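Local coordinates for transcription regulator (Lactobacillus plantarum WCFS1, PDB 3CLK), which is probably a LacI/GalR-type DNA-binding transcription regulator, whose periplasmic-binding-protein-like region would sense a small-molecule effector, at residues 109-114 / 143-149; 119-125 / 277-281. All coordinates share one frame; numbering follows the deposited sequence.

Interaction 1 of 2, residues 109-114 / 143-149; sequences DEDIGY and RLAGYKK
R143, E110 and K149 bury more surface than any other residues where two helices cross at -42°, their axes 6.2 Å apart. R143 runs extended across D109, its CG 3.6 Å from D109 CB. Its NE donates a nearly straight bond to D109 OD1 (2.7 Å, 162°); OD1 lies in the guanidinium plane, whereas NE comes to it from the anti side, tilted out of the carboxylate plane, and NH2 adds a weak second bond. With an alanine here, the buried carboxylate of D109 would probably lose its mate, and a gap is likely to open beside its CB. At the other end, E110 CG, anti to the backbone N (chi1 -171°), lies over G146, and OE2 takes K149 NZ at 2.6 Å in a salt bridge. The bend at chi3 of K149 brings CE to 3.4 Å from Y114 CD1 and NZ over the ring face, a cation-pi contact; Y114 OH bonds E153. A CB on G113 or G146 would clash with R143 O or E110 O, so glycine permits the close approach, G146 CA lying 3.2 Å from E110 O (CA-H...O). Helices 109-121 and 138-153 pair closely, while Y147 and L144 turn to strands 128-131 and 163-164.

Interaction 2 of 2, residues 119-125 / 277-281; sequences LLINEGH and STARL
R280 lies over the backbone of the turn that ends helix 109-121, and most of its side chain meets that turn. CB is 3.4 Å from E123 O. CG, anti to its own carbonyl carbon (chi1 -67°), stays near the same oxygen and comes 3.9 Å from E123 OE2. Beyond CD, a bend at chi3 folds NE and CZ back, laying one guanidinium face over E123 C, 3.4 Å from the plane and toward the rim. At the tip, NH1 donates to N122 O (2.8 Å), on a lone pair in the carbonyl plane though tilted from the guanidinium plane, while NH2 donates a hydrogen bond to a water, which in turn donates to N122 O. The E123 carboxylate lies well out of the guanidinium plane, so the opposite charges are merely near each other. E123 O is taken by L281 N at 3.0 Å. H125 NE2 donates to A279 O (2.9 Å), its ND1 bonds T187, and L281 CB sits over the ring face in a CH-pi contact. G124, with its positive phi, is the C-prime residue of a Schellman motif, closed by H125 N to L120 O and G124 N to I121 O. Deeper in, T278 CG2 meets L120 CD2 at 4.2 Å; T278 and L120 both pack on strand 216-219, while R280 and L281 run on past the end of helix 109-121.

How the interactions relate
Helix 109-121 carries both contacts: interaction 1 uses its first turns, and interaction 2 its last turn and the Schellman turn after it. Their centres are about 17 Å apart and their nearest atoms about 5 Å apart, without touching. Interaction 1 is buried and joins two helices near in sequence; interaction 2 lies at the surface and brings in the chain's end from more than 150 residues away. The helix follows strand 104-106 of the six-stranded parallel sheet, and its start thus probably lies near the crossing between the lobes; R143, on the partner helix 138-153, also touches I220 and Q238. Neither contact is touched by the partner subunit.

Interaction 1 of 2, residues 109-114 / 143-149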
loop_
_atom_site.group_PDB
_atom_site.type_symbol
_atom_site.label_atom_id
_atom_site.label_comp_id
_atom_site.label_asym_id
_atom_site.label_seq_id
_atom_site.Cartn_x
_atom_site.Cartn_y
_atom_site.Cartn_z
ATOM N N ASP B 109 14.926 15.536 -5.795
ATOM C CA ASP B 109 13.674 15.768 -6.505
ATOM C C ASP B 109 13.839 16.461 -7.841
ATOM O O ASP B 109 13.189 16.090 -8.815
ATOM C CB ASP B 109 12.693 16.551 -5.628
ATOM C CG ASP B 109 12.115 15.702 -4.516
ATOM O OD1 ASP B 109 11.411 14.718 -4.829
ATOM O OD2 ASP B 109 12.364 16.006 -3.337
ATOM N N GLU B 110 14.697 17.466 -7.911
ATOM C CA GLU B 110 14.871 18.127 -9.189
ATOM C C GLU B 110 15.383 17.119 -10.214
ATOM O O GLU B 110 14.905 17.083 -11.349
ATOM C CB GLU B 110 15.851 19.300 -9.087
ATOM C CG GLU B 110 15.870 20.120 -10.371
ATOM C CD GLU B 110 16.856 21.270 -10.350
ATOM O OE1 GLU B 110 16.897 22.009 -9.343
ATOM O OE2 GLU B 110 17.575 21.439 -11.353
ATOM N N ASP B 111 16.350 16.296 -9.817
ATOM C CA ASP B 111 16.902 15.304 -10.734
ATOM C C ASP B 111 15.860 14.248 -11.100
ATOM O O ASP B 111 15.939 13.645 -12.167
ATOM C CB ASP B 111 18.148 14.640 -10.135
ATOM C CG ASP B 111 18.956 13.878 -11.176
ATOM O OD1 ASP B 111 19.249 14.453 -12.241
ATOM O OD2 ASP B 111 19.302 12.706 -10.932
ATOM N N ILE B 112 14.880 14.023 -10.224
ATOM C CA ILE B 112 13.830 13.062 -10.544
ATOM C C ILE B 112 13.047 13.603 -11.730
ATOM O O ILE B 112 12.836 12.898 -12.719
ATOM C CB ILE B 112 12.854 12.834 -9.363
ATOM C CG1 ILE B 112 13.524 11.965 -8.295
ATOM C CG2 ILE B 112 11.554 12.175 -9.873
ATOM C CD1 ILE B 112 12.613 11.572 -7.146
ATOM N N GLY B 113 12.631 14.863 -11.634
ATOM C CA GLY B 113 11.875 15.484 -12.708
ATOM C C GLY B 113 12.693 15.570 -13.983
ATOM O O GLY B 113 12.168 15.419 -15.096
ATOM N N TYR B 114 13.987 15.815 -13.802
ATOM C CA TYR B 114 14.941 15.926 -14.895
ATOM C C TYR B 114 15.093 14.593 -15.628
ATOM O O TYR B 114 14.988 14.543 -16.847
ATOM C CB TYR B 114 16.297 16.367 -14.344
ATOM C CG TYR B 114 17.341 16.687 -15.395
ATOM C CD1 TYR B 114 17.214 17.806 -16.225
ATOM C CD2 TYR B 114 18.482 15.903 -15.523
ATOM C CE1 TYR B 114 18.213 18.136 -17.151
ATOM C CE2 TYR B 114 19.480 16.219 -16.437
ATOM C CZ TYR B 114 19.344 17.336 -17.247
ATOM O OH TYR B 114 20.352 17.647 -18.136
ATOM N N ARG B 143 10.785 18.908 -8.293
ATOM C CA ARG B 143 10.507 17.988 -9.387
ATOM C C ARG B 143 10.071 18.760 -10.627
ATOM O O ARG B 143 10.514 18.463 -11.733
ATOM C CB ARG B 143 9.423 16.981 -8.979
ATOM C CG ARG B 143 9.875 16.054 -7.866
ATOM C CD ARG B 143 8.842 14.981 -7.533
ATOM N NE ARG B 143 9.329 14.151 -6.434
ATOM C CZ ARG B 143 8.707 13.077 -5.960
ATOM N NH1 ARG B 143 7.559 12.682 -6.492
ATOM N NH2 ARG B 143 9.234 12.409 -4.942
ATOM N N LEU B 144 9.229 19.770 -10.440
ATOM C CA LEU B 144 8.761 20.562 -11.565
ATOM C C LEU B 144 9.911 21.363 -12.171
ATOM O O LEU B 144 9.984 21.514 -13.387
ATOM C CB LEU B 144 7.637 21.514 -11.138
ATOM C CG LEU B 144 6.901 22.203 -12.297
ATOM C CD1 LEU B 144 6.064 21.168 -13.054
ATOM C CD2 LEU B 144 6.007 23.318 -11.772
ATOM N N ALA B 145 10.806 21.875 -11.329
ATOM C CA ALA B 145 11.945 22.640 -11.832
ATOM C C ALA B 145 12.810 21.734 -12.708
ATOM O O ALA B 145 13.335 22.170 -13.729
ATOM C CB ALA B 145 12.775 23.205 -10.669
ATOM N N GLY B 146 12.952 20.475 -12.295
ATOM C CA GLY B 146 13.734 19.510 -13.052
ATOM C C GLY B 146 13.104 19.260 -14.411
ATOM O O GLY B 146 13.802 19.112 -15.416
ATOM N N TYR B 147 11.775 19.220 -14.431
ATOM C CA TYR B 147 10.995 19.015 -15.653
ATOM C C TYR B 147 11.213 20.182 -16.611
ATOM O O TYR B 147 11.444 19.978 -17.811
ATOM C CB TYR B 147 9.505 18.899 -15.298
ATOM C CG TYR B 147 8.518 19.174 -16.420
ATOM C CD1 TYR B 147 8.213 18.205 -17.378
ATOM C CD2 TYR B 147 7.847 20.398 -16.488
ATOM C CE1 TYR B 147 7.247 18.453 -18.377
ATOM C CE2 TYR B 147 6.901 20.654 -17.465
ATOM C CZ TYR B 147 6.597 19.683 -18.406
ATOM O OH TYR B 147 5.628 19.959 -19.346
ATOM N N LYS B 148 11.137 21.403 -16.079
ATOM C CA LYS B 148 11.316 22.610 -16.893
ATOM C C LYS B 148 12.747 22.762 -17.401
ATOM O O LYS B 148 12.972 23.329 -18.465
ATOM C CB LYS B 148 10.912 23.861 -16.103
ATOM C CG LYS B 148 9.414 23.990 -15.872
ATOM C CD LYS B 148 9.058 25.275 -15.131
ATOM C CE LYS B 148 7.567 25.312 -14.835
ATOM N NZ LYS B 148 7.139 26.566 -14.151
ATOM N N LYS B 149 13.708 22.266 -16.631
ATOM C CA LYS B 149 15.106 22.329 -17.031
ATOM C C LYS B 149 15.315 21.386 -18.219
ATOM O O LYS B 149 15.928 21.760 -19.217
ATOM C CB LYS B 149 16.014 21.909 -15.871
ATOM C CG LYS B 149 17.503 21.901 -16.227
ATOM C CD LYS B 149 18.394 21.767 -14.999
ATOM C CE LYS B 149 18.210 20.433 -14.280
ATOM N NZ LYS B 149 19.143 20.293 -13.114
HETATM O O HOH W 1 19.233 17.938 -12.099
#

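Interaction 2 of 2, residues 119-125 / 277-281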
loop_
_atom_site.group_PDB
_atom_site.type_symbol
_atom_site.label_atom_id
_atom_site.label_comp_id
_atom_site.label_asym_id
_atom_site.label_seq_id
_atom_site.Cartn_x
_atom_site.Cartn_y
_atom_site.Cartn_z
ATOM N N LEU B 119 13.963 10.998 -20.153
ATOM C CA LEU B 119 13.688 9.634 -20.590
ATOM C C LEU B 119 12.759 9.683 -21.809
ATOM O O LEU B 119 12.955 8.945 -22.783
ATOM C CB LEU B 119 13.050 8.829 -19.448
ATOM C CG LEU B 119 12.940 7.305 -19.616
ATOM C CD1 LEU B 119 12.678 6.652 -18.265
ATOM C CD2 LEU B 119 11.831 6.967 -20.613
ATOM N N LEU B 120 11.753 10.554 -21.760
ATOM C CA LEU B 120 10.818 10.694 -22.877
ATOM C C LEU B 120 11.479 11.464 -24.025
ATOM O O LEU B 120 11.327 11.102 -25.194
ATOM C CB LEU B 120 9.537 11.418 -22.425
ATOM C CG LEU B 120 8.648 10.663 -21.422
ATOM C CD1 LEU B 120 7.525 11.566 -20.913
ATOM C CD2 LEU B 120 8.067 9.436 -22.094
ATOM N N ILE B 121 12.217 12.522 -23.694
ATOM C CA ILE B 121 12.893 13.313 -24.716
ATOM C C ILE B 121 13.841 12.431 -25.525
ATOM O O ILE B 121 13.901 12.535 -26.751
ATOM C CB ILE B 121 13.699 14.479 -24.095
ATOM C CG1 ILE B 121 12.744 15.535 -23.528
ATOM C CG2 ILE B 121 14.597 15.110 -25.154
ATOM C CD1 ILE B 121 13.431 16.584 -22.645
ATOM N N ASN B 122 14.585 11.565 -24.843
ATOM C CA ASN B 122 15.513 10.679 -25.537
ATOM C C ASN B 122 14.795 9.619 -26.376
ATOM O O ASN B 122 15.403 8.979 -27.246
ATOM C CB ASN B 122 16.463 10.027 -24.533
ATOM C CG ASN B 122 17.409 11.038 -23.900
ATOM O OD1 ASN B 122 17.703 12.075 -24.495
ATOM N ND2 ASN B 122 17.900 10.734 -22.708
ATOM N N GLU B 123 13.503 9.433 -26.111
ATOM C CA GLU B 123 12.701 8.481 -26.875
ATOM C C GLU B 123 12.012 9.217 -28.024
ATOM O O GLU B 123 11.175 8.653 -28.724
ATOM C CB GLU B 123 11.655 7.801 -25.981
ATOM C CG GLU B 123 12.258 6.831 -24.964
ATOM C CD GLU B 123 12.091 5.374 -25.353
ATOM O OE1 GLU B 123 10.977 4.831 -25.176
ATOM O OE2 GLU B 123 13.072 4.770 -25.839
ATOM N N GLY B 124 12.356 10.491 -28.204
ATOM C CA GLY B 124 11.790 11.257 -29.301
ATOM C C GLY B 124 10.633 12.201 -29.021
ATOM O O GLY B 124 10.221 12.941 -29.914
ATOM N N HIS B 125 10.111 12.189 -27.795
ATOM C CA HIS B 125 8.983 13.049 -27.425
ATOM C C HIS B 125 9.393 14.500 -27.176
ATOM O O HIS B 125 10.471 14.764 -26.665
ATOM C CB HIS B 125 8.312 12.505 -26.153
ATOM C CG HIS B 125 7.740 11.129 -26.312
ATOM N ND1 HIS B 125 6.492 10.899 -26.853
ATOM C CD2 HIS B 125 8.274 9.907 -26.069
ATOM C CE1 HIS B 125 6.284 9.596 -26.937
ATOM N NE2 HIS B 125 7.352 8.971 -26.469
ATOM N N SER B 277 5.318 0.921 -20.547
ATOM C CA SER B 277 4.461 2.080 -20.762
ATOM C C SER B 277 5.060 3.211 -21.594
ATOM O O SER B 277 4.453 4.277 -21.702
ATOM C CB SER B 277 4.014 2.639 -19.409
ATOM O OG SER B 277 5.128 3.159 -18.701
ATOM N N THR B 278 6.242 2.993 -22.169
ATOM C CA THR B 278 6.893 4.005 -23.001
ATOM C C THR B 278 7.349 3.407 -24.327
ATOM O O THR B 278 7.653 2.226 -24.406
ATOM C CB THR B 278 8.152 4.631 -22.318
ATOM O OG1 THR B 278 9.111 3.606 -22.023
ATOM C CG2 THR B 278 7.772 5.343 -21.027
ATOM N N ALA B 279 7.380 4.233 -25.367
ATOM C CA ALA B 279 7.829 3.814 -26.695
ATOM C C ALA B 279 8.299 5.054 -27.443
ATOM O O ALA B 279 7.840 6.165 -27.155
ATOM C CB ALA B 279 6.696 3.138 -27.459
ATOM N N ARG B 280 9.221 4.883 -28.390
ATOM C CA ARG B 280 9.700 6.037 -29.146
ATOM C C ARG B 280 8.529 6.699 -29.866
ATOM O O ARG B 280 7.590 6.026 -30.277
ATOM C CB ARG B 280 10.764 5.631 -30.170
ATOM C CG ARG B 280 12.068 5.144 -29.567
ATOM C CD ARG B 280 13.177 5.255 -30.594
ATOM N NE ARG B 280 13.414 6.653 -30.938
ATOM C CZ ARG B 280 14.214 7.465 -30.254
ATOM N NH1 ARG B 280 14.868 7.012 -29.192
ATOM N NH2 ARG B 280 14.334 8.734 -30.611
ATOM N N LEU B 281 8.597 8.017 -30.019
ATOM C CA LEU B 281 7.536 8.766 -30.676
ATOM C C LEU B 281 7.228 8.249 -32.082
ATOM O O LEU B 281 6.049 7.919 -32.342
ATOM C CB LEU B 281 7.912 10.247 -30.741
ATOM C CG LEU B 281 6.865 11.152 -31.388
ATOM C CD1 LEU B 281 5.610 11.177 -30.530
ATOM C CD2 LEU B 281 7.431 12.554 -31.553
HETATM O O HOH W 2 16.270 10.353 -29.884
#